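Local coordinates for ferredoxin--NADP reductase, apicoplast (Plasmodium falciparum, PDB 3JQQ), which transfers electrons between ferredoxin and NADP(H) through a bound FAD in the apicoplast, and may serve the last step of isoprenoid precursor synthesis, at residues B[8-11]-B[12-16]; B[164-168]-B[169-173]; B[184-187]-B[188-192]; B[216-219]-B[220-224]; B[260-263]-B[264-267]. The protein carries 1 engineered substitution. One frame throughout, in Å; residues are numbered along the deposited sequence.

Contact 1: residues B[8-11]-B[12-16]; sequences NLYT and VKNPL
Thr11 and Asn14 meet through a small polar network. Asn14 OD1 takes two bonds from the same residue. Thr11 OG1 donates to Asn14 OD1 at 2.9 Å, tilted slightly from the carbonyl plane. Thr11 N reaches Asn14 OD1 at 3.0 Å from above that plane. Thr11 OG1 is in turn the acceptor for Lys13 N at 3.0 Å, so the hydroxyl both gives and receives. With chi1 near 70°, OG1 sits between the backbone N and the carbonyl carbon, close to both partners. A weak bond of 3.5 Å also runs from Thr11 N to Asn14 O.

The apolar part is Tyr10 against Leu16. Leu16 CB stands over the centre of the Tyr10 ring, 3.6 Å from the centroid and 12° off the normal, a CH-pi contact. The two Leu16 methyls reach the phenol end of the same ring. Asn14 O lies in the ring plane at the edge, 3.4 Å from Tyr10 CD2.

Lys13 belongs to the FAD-binding residues. Upstream of this turn, Leu9 and Tyr10 both face Gly155 of strand 150-157 in a classic beta bulge, at the entry to strand 16-25 of the antiparallel FAD-domain sheet.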
# COMPACT_ATOMS: atom_id res chain seq x y z
N ASN B 8 16.48 15.97 -7.98
CA ASN B 8 16.99 15.27 -9.16
C ASN B 8 18.46 15.52 -9.50
O ASN B 8 18.88 15.33 -10.64
CB ASN B 8 16.10 15.54 -10.38
CG ASN B 8 14.79 14.78 -10.31
OD1 ASN B 8 14.76 13.63 -9.87
ND2 ASN B 8 13.71 15.41 -10.75
N LEU B 9 19.23 15.94 -8.50
CA LEU B 9 20.68 16.02 -8.66
C LEU B 9 21.19 14.66 -9.10
O LEU B 9 22.08 14.56 -9.95
CB LEU B 9 21.33 16.42 -7.33
CG LEU B 9 21.66 17.90 -7.15
CD1 LEU B 9 20.54 18.78 -7.66
CD2 LEU B 9 21.97 18.21 -5.68
N TYR B 10 20.62 13.61 -8.52
CA TYR B 10 20.96 12.25 -8.91
C TYR B 10 19.73 11.54 -9.44
O TYR B 10 18.65 11.62 -8.87
CB TYR B 10 21.59 11.50 -7.74
CG TYR B 10 22.86 12.16 -7.27
CD1 TYR B 10 22.86 13.00 -6.16
CD2 TYR B 10 24.05 11.98 -7.96
CE1 TYR B 10 24.01 13.62 -5.74
CE2 TYR B 10 25.21 12.60 -7.55
CZ TYR B 10 25.19 13.42 -6.44
OH TYR B 10 26.34 14.04 -6.02
N THR B 11 19.92 10.84 -10.55
CA THR B 11 18.83 10.18 -11.24
C THR B 11 19.16 8.71 -11.43
O THR B 11 20.21 8.23 -11.01
CB THR B 11 18.59 10.81 -12.61
OG1 THR B 11 19.67 10.50 -13.49
CG2 THR B 11 18.46 12.32 -12.49
N VAL B 12 18.25 7.99 -12.08
CA VAL B 12 18.48 6.59 -12.39
C VAL B 12 19.61 6.48 -13.40
O VAL B 12 20.24 5.43 -13.53
CB VAL B 12 17.21 5.94 -12.96
CG1 VAL B 12 17.18 4.46 -12.62
CG2 VAL B 12 15.97 6.63 -12.43
N LYS B 13 19.86 7.58 -14.11
CA LYS B 13 20.94 7.63 -15.10
C LYS B 13 22.30 7.85 -14.45
O LYS B 13 23.29 7.24 -14.84
CB LYS B 13 20.67 8.73 -16.13
CG LYS B 13 19.54 8.42 -17.10
CD LYS B 13 19.45 9.48 -18.20
CE LYS B 13 19.30 10.88 -17.61
NZ LYS B 13 19.26 11.94 -18.66
N ASN B 14 22.34 8.75 -13.46
CA ASN B 14 23.56 8.97 -12.69
C ASN B 14 23.32 8.85 -11.19
O ASN B 14 23.28 9.87 -10.49
CB ASN B 14 24.20 10.32 -13.03
CG ASN B 14 23.43 11.50 -12.43
OD1 ASN B 14 22.20 11.47 -12.34
ND2 ASN B 14 24.16 12.53 -12.03
N PRO B 15 23.17 7.62 -10.68
CA PRO B 15 22.94 7.46 -9.25
C PRO B 15 24.22 7.72 -8.46
O PRO B 15 25.32 7.51 -8.97
CB PRO B 15 22.54 5.99 -9.13
CG PRO B 15 23.27 5.32 -10.25
CD PRO B 15 23.30 6.33 -11.37
N LEU B 16 24.07 8.18 -7.22
CA LEU B 16 25.22 8.43 -6.35
C LEU B 16 25.59 7.17 -5.58
O LEU B 16 24.76 6.60 -4.87
CB LEU B 16 24.95 9.58 -5.39
CG LEU B 16 26.07 9.92 -4.40
CD1 LEU B 16 27.34 10.31 -5.14
CD2 LEU B 16 25.63 11.03 -3.44

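Contact 2: residues B[164-168]-B[169-173]; sequences NDAIQ and KNTNF
Lys169 bends at chi2 (-65°), which lays its aliphatic chain past Asp165 and alongside Gln168. Lys169 CG rests 3.7 Å from Asp165 CG. Lys169 CE lies 3.4 Å from Gln168 NE2, and the Gln168 and Lys169 side chains run side by side, pointing the same way. Asp165 helps with chi1 near 54°, which brings its carboxylate against Lys169 CG, the two side chains crossing at a slant. The charged ends stay apart: Asp165 OD2 and Lys169 NZ are 5.2 Å from each other. Their opposite charges probably still attract, but no salt bridge forms.

The backbone closes the turn. Lys169 N bonds Asp165 O at 2.9 Å. Asn170 then takes a positive phi of 49° and becomes the C-prime residue of a Schellman motif. Thr171 N reaches back to Ala166 O at 3.1 Å. Asn170 N makes the weak inner bond to Ile167 O at 3.3 Å. This ends the short helix 166-169 and turns the chain toward strand 173-178. The Asn170 side chain serves the next part of the fold: its OD1 accepts from Thr208 N.

Ala166 CB meets two side chains. Thr171 OG1 comes within 3.4 Å of Ala166 CB. This hydroxyl is buried here and has no polar partner in the model. Phe173 CZ approaches the same methyl in the plane of its ring, so the phenyl meets Ala166 by its edge. The Phe173 ring also packs on Leu162, Tyr207 and Leu192.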
# COMPACT_ATOMS: atom_id res chain seq x y z
N ASN B 164 10.24 27.82 5.13
CA ASN B 164 11.64 28.25 5.09
C ASN B 164 12.11 29.14 6.25
O ASN B 164 13.28 29.51 6.30
CB ASN B 164 11.97 28.91 3.75
CG ASN B 164 11.01 30.03 3.39
OD1 ASN B 164 9.81 29.93 3.60
ND2 ASN B 164 11.56 31.11 2.82
N ASP B 165 11.22 29.48 7.17
CA ASP B 165 11.58 30.33 8.30
C ASP B 165 11.01 29.79 9.61
O ASP B 165 10.84 30.53 10.58
CB ASP B 165 11.08 31.76 8.07
CG ASP B 165 9.60 31.81 7.75
OD1 ASP B 165 8.91 30.78 7.95
OD2 ASP B 165 9.11 32.87 7.31
N ALA B 166 10.74 28.49 9.64
CA ALA B 166 10.07 27.85 10.77
C ALA B 166 10.71 28.16 12.11
O ALA B 166 10.02 28.53 13.07
CB ALA B 166 9.97 26.35 10.54
N ILE B 167 12.02 27.98 12.21
CA ILE B 167 12.73 28.25 13.46
C ILE B 167 12.66 29.72 13.87
O ILE B 167 12.46 30.04 15.04
CB ILE B 167 14.21 27.82 13.37
CG1 ILE B 167 14.31 26.34 13.01
CG2 ILE B 167 14.92 28.11 14.68
CD1 ILE B 167 15.73 25.84 12.91
N GLN B 168 12.89 30.64 12.93
CA GLN B 168 12.83 32.05 13.28
C GLN B 168 11.45 32.51 13.71
O GLN B 168 11.35 33.24 14.66
CB GLN B 168 13.42 32.96 12.20
CG GLN B 168 12.54 33.20 10.99
CD GLN B 168 12.43 34.69 10.58
OE1 GLN B 168 12.48 35.59 11.42
NE2 GLN B 168 12.26 34.94 9.28
N LYS B 169 10.40 32.05 13.04
CA LYS B 169 9.03 32.48 13.36
C LYS B 169 8.44 31.61 14.46
O LYS B 169 7.32 31.86 14.92
CB LYS B 169 8.15 32.40 12.11
CG LYS B 169 8.62 33.27 10.95
CD LYS B 169 8.54 34.75 11.29
CE LYS B 169 9.03 35.60 10.13
NZ LYS B 169 9.04 37.06 10.46
N ASN B 170 9.19 30.61 14.88
CA ASN B 170 8.71 29.66 15.89
C ASN B 170 7.32 29.13 15.54
O ASN B 170 6.42 29.13 16.38
CB ASN B 170 8.72 30.30 17.28
CG ASN B 170 10.12 30.56 17.79
OD1 ASN B 170 11.02 29.73 17.60
ND2 ASN B 170 10.32 31.70 18.43
N THR B 171 7.17 28.66 14.31
CA THR B 171 5.89 28.18 13.83
C THR B 171 5.48 26.87 14.48
O THR B 171 6.32 26.02 14.78
CB THR B 171 5.90 28.01 12.29
OG1 THR B 171 6.89 27.05 11.92
CG2 THR B 171 6.21 29.33 11.62
N ASN B 172 4.18 26.71 14.73
CA ASN B 172 3.65 25.51 15.34
C ASN B 172 3.30 24.46 14.30
O ASN B 172 3.07 24.79 13.14
CB ASN B 172 2.42 25.85 16.18
CG ASN B 172 2.66 27.01 17.12
OD1 ASN B 172 3.57 26.98 17.94
ND2 ASN B 172 1.84 28.05 17.01
N PHE B 173 3.27 23.20 14.70
CA PHE B 173 3.01 22.10 13.77
C PHE B 173 2.05 21.05 14.32
O PHE B 173 1.95 20.85 15.53
CB PHE B 173 4.31 21.38 13.40
CG PHE B 173 5.34 22.27 12.73
CD1 PHE B 173 6.40 22.79 13.46
CD2 PHE B 173 5.25 22.55 11.38
CE1 PHE B 173 7.35 23.59 12.85
CE2 PHE B 173 6.20 23.35 10.77
CZ PHE B 173 7.25 23.87 11.50

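Contact 3: residues B[184-187]-B[188-192]; sequences PYIS and FLKKL
Phe188 folds its ring back over the preceding turn of helix 183-192. Its CG lies beside the backbone N (chi1 -65°), and this puts one ring face over Pro184 O. That oxygen sits 3.1 Å above the plane of the Phe188 ring, displaced toward the rim. Pro184 O also accepts Phe188 N at 2.9 Å, so the same residue meets it with both amide and ring. Tyr185 has a similar first torsion. It brings Tyr185 CD2 to 3.9 Å from Phe188 CD1, and the Phe188 atom lies in the plane of the tyrosine ring at its edge.

Lys190 is extended beyond CG. Its chain runs back beside Ile186, with Lys190 CE 3.6 Å from Ile186 CG2. The amine continues past this methyl to bond Ser106 O. Leu189 CG comes 3.1 Å from Tyr185 O, one turn back. Ser187 turns OG away from its own N, at chi1 177°, and that hydroxyl bonds Ser107 O.

Regular helical bonds underlie these side chains, including Leu189 N to Tyr185 O and Lys190 N to Ile186 O.

Helix 183-192 connects the parallel neighbours 173-178 and 211-217, a beta-alpha-beta crossover of the NAD-binding domain. It lies against the parallel sheet. Tyr185 stacks on Phe175 of strand 173-178, while Phe188 meets Tyr282 of strand 280-285 edge-to-face. Leu189 packs on Ile211 and Ile213 of strand 211-217.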
# COMPACT_ATOMS: atom_id res chain seq x y z
N PRO B 184 9.99 11.61 8.01
CA PRO B 184 10.27 13.03 7.75
C PRO B 184 10.03 13.90 8.98
O PRO B 184 10.59 14.99 9.08
CB PRO B 184 9.28 13.39 6.64
CG PRO B 184 8.18 12.40 6.77
CD PRO B 184 8.84 11.13 7.23
N TYR B 185 9.20 13.43 9.91
CA TYR B 185 8.95 14.17 11.13
C TYR B 185 10.15 14.09 12.07
O TYR B 185 10.44 15.04 12.81
CB TYR B 185 7.68 13.68 11.83
CG TYR B 185 6.43 13.77 10.97
CD1 TYR B 185 5.50 12.75 10.95
CD2 TYR B 185 6.21 14.88 10.16
CE1 TYR B 185 4.36 12.83 10.17
CE2 TYR B 185 5.08 14.97 9.37
CZ TYR B 185 4.15 13.95 9.38
OH TYR B 185 3.02 14.04 8.59
N ILE B 186 10.84 12.95 12.04
CA ILE B 186 12.08 12.80 12.78
C ILE B 186 13.12 13.76 12.20
O ILE B 186 13.88 14.39 12.95
CB ILE B 186 12.61 11.35 12.69
CG1 ILE B 186 11.60 10.37 13.29
CG2 ILE B 186 13.96 11.23 13.38
CD1 ILE B 186 11.12 10.74 14.68
N SER B 187 13.15 13.86 10.88
CA SER B 187 14.05 14.78 10.19
C SER B 187 13.76 16.22 10.62
O SER B 187 14.67 16.96 11.01
CB SER B 187 13.89 14.64 8.68
OG SER B 187 14.72 15.57 7.99
N PHE B 188 12.49 16.59 10.56
CA PHE B 188 12.07 17.91 11.02
C PHE B 188 12.54 18.20 12.45
O PHE B 188 13.12 19.25 12.72
CB PHE B 188 10.54 18.05 10.94
CG PHE B 188 9.99 17.99 9.55
CD1 PHE B 188 8.64 17.76 9.34
CD2 PHE B 188 10.82 18.16 8.45
CE1 PHE B 188 8.12 17.70 8.06
CE2 PHE B 188 10.30 18.10 7.16
CZ PHE B 188 8.95 17.87 6.97
N LEU B 189 12.27 17.26 13.36
CA LEU B 189 12.59 17.46 14.77
C LEU B 189 14.08 17.62 15.00
O LEU B 189 14.51 18.42 15.84
CB LEU B 189 12.05 16.30 15.62
CG LEU B 189 10.53 16.16 15.75
CD1 LEU B 189 10.18 14.87 16.47
CD2 LEU B 189 9.94 17.36 16.49
N LYS B 190 14.88 16.86 14.26
CA LYS B 190 16.33 16.95 14.38
C LYS B 190 16.83 18.32 13.95
O LYS B 190 17.78 18.84 14.52
CB LYS B 190 17.01 15.84 13.57
CG LYS B 190 16.90 14.46 14.22
CD LYS B 190 17.41 13.37 13.29
CE LYS B 190 17.38 12.01 13.98
NZ LYS B 190 17.77 10.92 13.04
N LYS B 191 16.18 18.91 12.94
CA LYS B 191 16.55 20.27 12.53
C LYS B 191 16.08 21.31 13.54
O LYS B 191 16.85 22.18 13.94
CB LYS B 191 15.99 20.60 11.14
CG LYS B 191 16.20 22.06 10.75
CD LYS B 191 15.57 22.40 9.42
CE LYS B 191 15.59 23.90 9.16
NZ LYS B 191 16.97 24.46 9.14
N LEU B 192 14.82 21.21 13.95
CA LEU B 192 14.22 22.21 14.83
C LEU B 192 14.86 22.24 16.22
O LEU B 192 15.13 23.31 16.76
CB LEU B 192 12.71 21.98 14.94
CG LEU B 192 11.88 22.01 13.65
CD1 LEU B 192 10.52 21.37 13.87
CD2 LEU B 192 11.73 23.44 13.14

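Contact 4: residues B[216-219]-B[220-224]; sequences GVYN and EDSIL. With A2P (adenosine-2'-5'-diphosphate), chain J.
Asn219 and Ser222 tie together the turn that leaves strand 211-217 of the parallel NADP-domain sheet. The chain makes a short 3-10 segment at 220-222. Asn219 CG lies between its backbone N and carbonyl carbon (chi1 60°), which aims OD1 forward along the chain. Ser222 OG donates to Asn219 OD1 at 2.8 Å, from above the amide carbonyl plane. The main chain adds Ser222 N to Asn219 O at 2.9 Å. The serine thus binds both carbonyls of Asn219. Asn219 ND2 gives its own bond to Asn30 O, and Ser222 OG is further bonded to Ser31 OG.

Val217 points toward the turn and crosses Ile223 at about a right angle. Val217 CG2 touches Ile223 CG1 at 3.8 Å, and Val217 CG1 is equally far from Ser222 O. Both side chains pack on Phe246 of strand 240-246.

The Tyr218 ring lies beside the turn, with Ser222 OG at its edge and Pro32, Ser247 and Tyr248 around it. Gly216, Val217 and Tyr218 line the pocket of the bound adenosine-2'-5'-diphosphate. Phosphate oxygen O3P lies at the tyrosine edge, in the ring plane, 3.7 Å from Tyr218 CD1. The ribose O3' is 3.3 Å from Tyr218 N.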
# COMPACT_ATOMS: atom_id res chain seq x y z
N GLY B 216 0.25 6.57 14.41
CA GLY B 216 -0.40 5.27 14.42
C GLY B 216 0.55 4.15 14.08
O GLY B 216 1.19 4.16 13.03
N VAL B 217 0.65 3.18 14.98
CA VAL B 217 1.46 1.99 14.77
C VAL B 217 0.73 0.80 15.39
O VAL B 217 -0.30 0.98 16.04
CB VAL B 217 2.86 2.14 15.40
CG1 VAL B 217 3.69 3.16 14.63
CG2 VAL B 217 2.76 2.53 16.87
N TYR B 218 1.26 -0.40 15.18
CA TYR B 218 0.60 -1.61 15.68
C TYR B 218 0.57 -1.69 17.21
O TYR B 218 -0.49 -1.89 17.81
CB TYR B 218 1.24 -2.87 15.09
CG TYR B 218 0.61 -4.15 15.57
CD1 TYR B 218 -0.64 -4.55 15.11
CD2 TYR B 218 1.24 -4.95 16.50
CE1 TYR B 218 -1.23 -5.72 15.55
CE2 TYR B 218 0.66 -6.13 16.95
CZ TYR B 218 -0.57 -6.51 16.47
OH TYR B 218 -1.16 -7.67 16.91
N ASN B 219 1.74 -1.55 17.83
CA ASN B 219 1.86 -1.55 19.28
C ASN B 219 3.08 -0.73 19.71
O ASN B 219 3.76 -0.13 18.87
CB ASN B 219 1.94 -2.98 19.82
CG ASN B 219 3.13 -3.74 19.27
OD1 ASN B 219 4.03 -3.16 18.67
ND2 ASN B 219 3.14 -5.06 19.47
N GLU B 220 3.36 -0.70 21.01
CA GLU B 220 4.49 0.07 21.54
C GLU B 220 5.83 -0.31 20.91
O GLU B 220 6.67 0.55 20.65
CB GLU B 220 4.58 -0.08 23.07
CG GLU B 220 3.37 0.42 23.84
CD GLU B 220 2.27 -0.63 23.98
OE1 GLU B 220 2.27 -1.60 23.18
OE2 GLU B 220 1.42 -0.48 24.88
N ASP B 221 6.03 -1.61 20.68
CA ASP B 221 7.29 -2.09 20.12
C ASP B 221 7.43 -1.76 18.64
O ASP B 221 8.48 -2.01 18.04
CB ASP B 221 7.44 -3.60 20.35
CG ASP B 221 7.87 -3.93 21.77
OD1 ASP B 221 7.74 -3.07 22.66
OD2 ASP B 221 8.34 -5.07 21.99
N SER B 222 6.38 -1.20 18.05
CA SER B 222 6.38 -0.87 16.63
C SER B 222 6.65 0.61 16.38
O SER B 222 6.75 1.03 15.23
CB SER B 222 5.07 -1.30 15.97
OG SER B 222 4.90 -2.71 16.05
N ILE B 223 6.76 1.39 17.45
CA ILE B 223 7.09 2.81 17.31
C ILE B 223 8.49 2.96 16.73
O ILE B 223 9.47 2.51 17.33
CB ILE B 223 7.02 3.55 18.66
CG1 ILE B 223 5.63 3.41 19.28
CG2 ILE B 223 7.38 5.02 18.48
CD1 ILE B 223 5.55 3.89 20.70
N LEU B 224 8.58 3.57 15.57
CA LEU B 224 9.86 3.82 14.94
C LEU B 224 10.49 5.08 15.54
O LEU B 224 9.81 6.08 15.76
CB LEU B 224 9.69 3.95 13.43
CG LEU B 224 8.97 2.75 12.82
CD1 LEU B 224 8.78 2.91 11.32
CD2 LEU B 224 9.73 1.46 13.13
P1 A2P J . -3.12 -2.44 11.05
O1P A2P J . -4.63 -2.54 11.08
O2P A2P J . -2.52 -2.66 9.68
O3P A2P J . -2.43 -3.17 12.17
P2 A2P J . 2.10 -0.33 8.28
O4P A2P J . 2.90 0.90 7.93
O5P A2P J . 1.40 -0.98 7.11
O6P A2P J . 2.81 -1.28 9.21
O5' A2P J . 0.88 0.25 9.17
C5' A2P J . 1.12 1.31 10.10
C4' A2P J . -0.11 1.49 10.98
O4' A2P J . -1.17 2.07 10.22
C3' A2P J . -0.63 0.15 11.50
O3' A2P J . -1.00 0.31 12.87
C2' A2P J . -1.86 -0.13 10.67
O2' A2P J . -2.84 -0.89 11.38
C1' A2P J . -2.35 1.30 10.47
N9 A2P J . -3.40 1.39 9.42
C8 A2P J . -3.81 0.39 8.61
N7 A2P J . -4.81 0.82 7.79
C5 A2P J . -5.05 2.11 8.08
C6 A2P J . -5.97 3.17 7.60
N6 A2P J . -6.85 2.93 6.61
N1 A2P J . -5.89 4.39 8.18
C2 A2P J . -5.01 4.65 9.16
N3 A2P J . -4.15 3.74 9.65
C4 A2P J . -4.12 2.48 9.16

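Contact 5: residues B[260-263]-B[264-267]; sequences QDEI and YKRK. With A2P (adenosine-2'-5'-diphosphate), chain J.
Glu262 and Arg266 form a salt bridge in which one carboxylate oxygen does all the bonding, with the two flat groups turned 69° apart. Glu262 OE2 receives Arg266 NE at 2.7 Å along a nearly straight line (168°). It uses its syn lone pair and lies in the guanidinium plane, at the edge. Arg266 NH2 adds a weak bond to Glu262 OE2 at 3.3 Å. Glu262 bends at chi2 (-51°), which swings its carboxylate forward to Arg266, one turn on. Glu262 OE1 lies 3.7 Å from Lys265 CD. Lys265 NZ is farther off, 5.8 Å from Glu262 OE1, so its charge probably adds only a mild pull.

Backbone bonds carry helix 259-265 to its end. Tyr264 N bonds Gln260 O at 2.7 Å, and Lys265 N bonds Asp261 O. Arg266 N reaches Glu262 O at 3.2 Å, so these two residues are joined by main chain and side chain alike. Arg266 leaves helical geometry and is also the N-cap residue of helix 267-276. Over one face of the Tyr264 ring lies Lys267 CD, toward the rim.

Asp261 forms a salt bridge with Lys292 of helix 289-298. Its OD1 accepts from Tyr258 N and is also hydrogen-bonded to Ser256 of the second subunit. Gln260, at the other end of the contact, lines the pocket of the bound adenosine-2'-5'-diphosphate, though the exact placement of its amide is uncertain. The arrangement is an i to i+4 salt bridge at a helix C-terminus, on a helix whose start helps form the NADP(+) site.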
# COMPACT_ATOMS: atom_id res chain seq x y z
N GLN B 260 -6.83 8.72 12.39
CA GLN B 260 -7.85 9.72 12.08
C GLN B 260 -9.01 9.68 13.07
O GLN B 260 -9.63 10.71 13.35
CB GLN B 260 -8.43 9.52 10.67
CG GLN B 260 -7.48 8.91 9.67
CD GLN B 260 -7.46 7.40 9.75
OE1 GLN B 260 -8.37 6.73 9.28
NE2 GLN B 260 -6.40 6.87 10.34
N ASP B 261 -9.32 8.50 13.57
CA ASP B 261 -10.44 8.32 14.48
C ASP B 261 -10.13 8.94 15.83
O ASP B 261 -11.01 9.51 16.48
CB ASP B 261 -10.78 6.83 14.63
CG ASP B 261 -11.19 6.18 13.32
OD1 ASP B 261 -10.59 5.14 12.95
OD2 ASP B 261 -12.09 6.71 12.65
N GLU B 262 -8.88 8.81 16.24
CA GLU B 262 -8.39 9.44 17.45
C GLU B 262 -8.54 10.95 17.31
O GLU B 262 -9.02 11.64 18.22
CB GLU B 262 -6.91 9.10 17.65
CG GLU B 262 -6.54 8.69 19.06
CD GLU B 262 -7.03 9.67 20.11
OE1 GLU B 262 -7.72 9.23 21.06
OE2 GLU B 262 -6.72 10.87 19.99
N ILE B 263 -8.14 11.45 16.14
CA ILE B 263 -8.25 12.86 15.84
C ILE B 263 -9.70 13.30 15.78
O ILE B 263 -10.05 14.38 16.27
CB ILE B 263 -7.53 13.20 14.52
CG1 ILE B 263 -6.03 12.94 14.66
CG2 ILE B 263 -7.79 14.64 14.13
CD1 ILE B 263 -5.25 13.14 13.38
N TYR B 264 -10.57 12.47 15.21
CA TYR B 264 -12.00 12.79 15.17
C TYR B 264 -12.60 12.74 16.57
O TYR B 264 -13.56 13.46 16.87
CB TYR B 264 -12.76 11.85 14.23
CG TYR B 264 -14.18 12.32 13.95
CD1 TYR B 264 -14.43 13.21 12.91
CD2 TYR B 264 -15.25 11.89 14.72
CE1 TYR B 264 -15.72 13.66 12.65
CE2 TYR B 264 -16.54 12.33 14.47
CZ TYR B 264 -16.77 13.21 13.43
OH TYR B 264 -18.05 13.65 13.17
N LYS B 265 -12.03 11.90 17.43
CA LYS B 265 -12.46 11.81 18.81
C LYS B 265 -12.24 13.14 19.52
O LYS B 265 -13.08 13.58 20.31
CB LYS B 265 -11.68 10.71 19.53
CG LYS B 265 -12.31 10.24 20.84
CD LYS B 265 -11.38 9.29 21.58
CE LYS B 265 -12.14 8.39 22.53
NZ LYS B 265 -12.93 9.16 23.53
N ARG B 266 -11.12 13.79 19.23
CA ARG B 266 -10.86 15.13 19.76
C ARG B 266 -10.75 16.16 18.64
O ARG B 266 -9.72 16.83 18.50
CB ARG B 266 -9.62 15.16 20.65
CG ARG B 266 -8.53 14.17 20.30
CD ARG B 266 -7.35 14.33 21.25
NE ARG B 266 -6.68 13.07 21.56
CZ ARG B 266 -5.93 12.87 22.64
NH1 ARG B 266 -5.77 13.84 23.52
NH2 ARG B 266 -5.36 11.69 22.84
N LYS B 267 -11.81 16.30 17.85
CA LYS B 267 -11.77 17.18 16.68
C LYS B 267 -11.79 18.67 17.02
O LYS B 267 -11.20 19.47 16.30
CB LYS B 267 -12.88 16.82 15.68
CG LYS B 267 -14.30 17.12 16.13
CD LYS B 267 -15.29 16.82 15.01
CE LYS B 267 -16.71 17.19 15.40
NZ LYS B 267 -17.22 16.34 16.51
P1 A2P J . -3.12 -2.44 11.05
O1P A2P J . -4.63 -2.54 11.08
O2P A2P J . -2.52 -2.66 9.68
O3P A2P J . -2.43 -3.17 12.17
P2 A2P J . 2.10 -0.33 8.28
O4P A2P J . 2.90 0.90 7.93
O5P A2P J . 1.40 -0.98 7.11
O6P A2P J . 2.81 -1.28 9.21
O5' A2P J . 0.88 0.25 9.17
C5' A2P J . 1.12 1.31 10.10
C4' A2P J . -0.11 1.49 10.98
O4' A2P J . -1.17 2.07 10.22
C3' A2P J . -0.63 0.15 11.50
O3' A2P J . -1.00 0.31 12.87
C2' A2P J . -1.86 -0.13 10.67
O2' A2P J . -2.84 -0.89 11.38
C1' A2P J . -2.35 1.30 10.47
N9 A2P J . -3.40 1.39 9.42
C8 A2P J . -3.81 0.39 8.61
N7 A2P J . -4.81 0.82 7.79
C5 A2P J . -5.05 2.11 8.08
C6 A2P J . -5.97 3.17 7.60
N6 A2P J . -6.85 2.93 6.61
N1 A2P J . -5.89 4.39 8.18
C2 A2P J . -5.01 4.65 9.16
N3 A2P J . -4.15 3.74 9.65
C4 A2P J . -4.12 2.48 9.16

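In the fold
Along the chain the five contacts come in numerical order, none overlapping the next. Contact 1 belongs to the FAD domain, at the entry to its antiparallel sheet. Contacts 3, 4 and 5 lie in the NAD-binding domain, and contact 2 leads into the first strand of the same parallel sheet. Contacts 2 and 3 touch: Ile167 packs on Leu192 of helix 183-192. Helix 183-192 is followed by strand 211-217, which ends in contact 4. Contacts 4 and 5, centres about 18 Å apart, border the same nucleotide. Contact 1 is about 41 Å from contact 5, centre to centre, across the chain's centre. The set therefore spans both nucleotide-binding halves of the reductase.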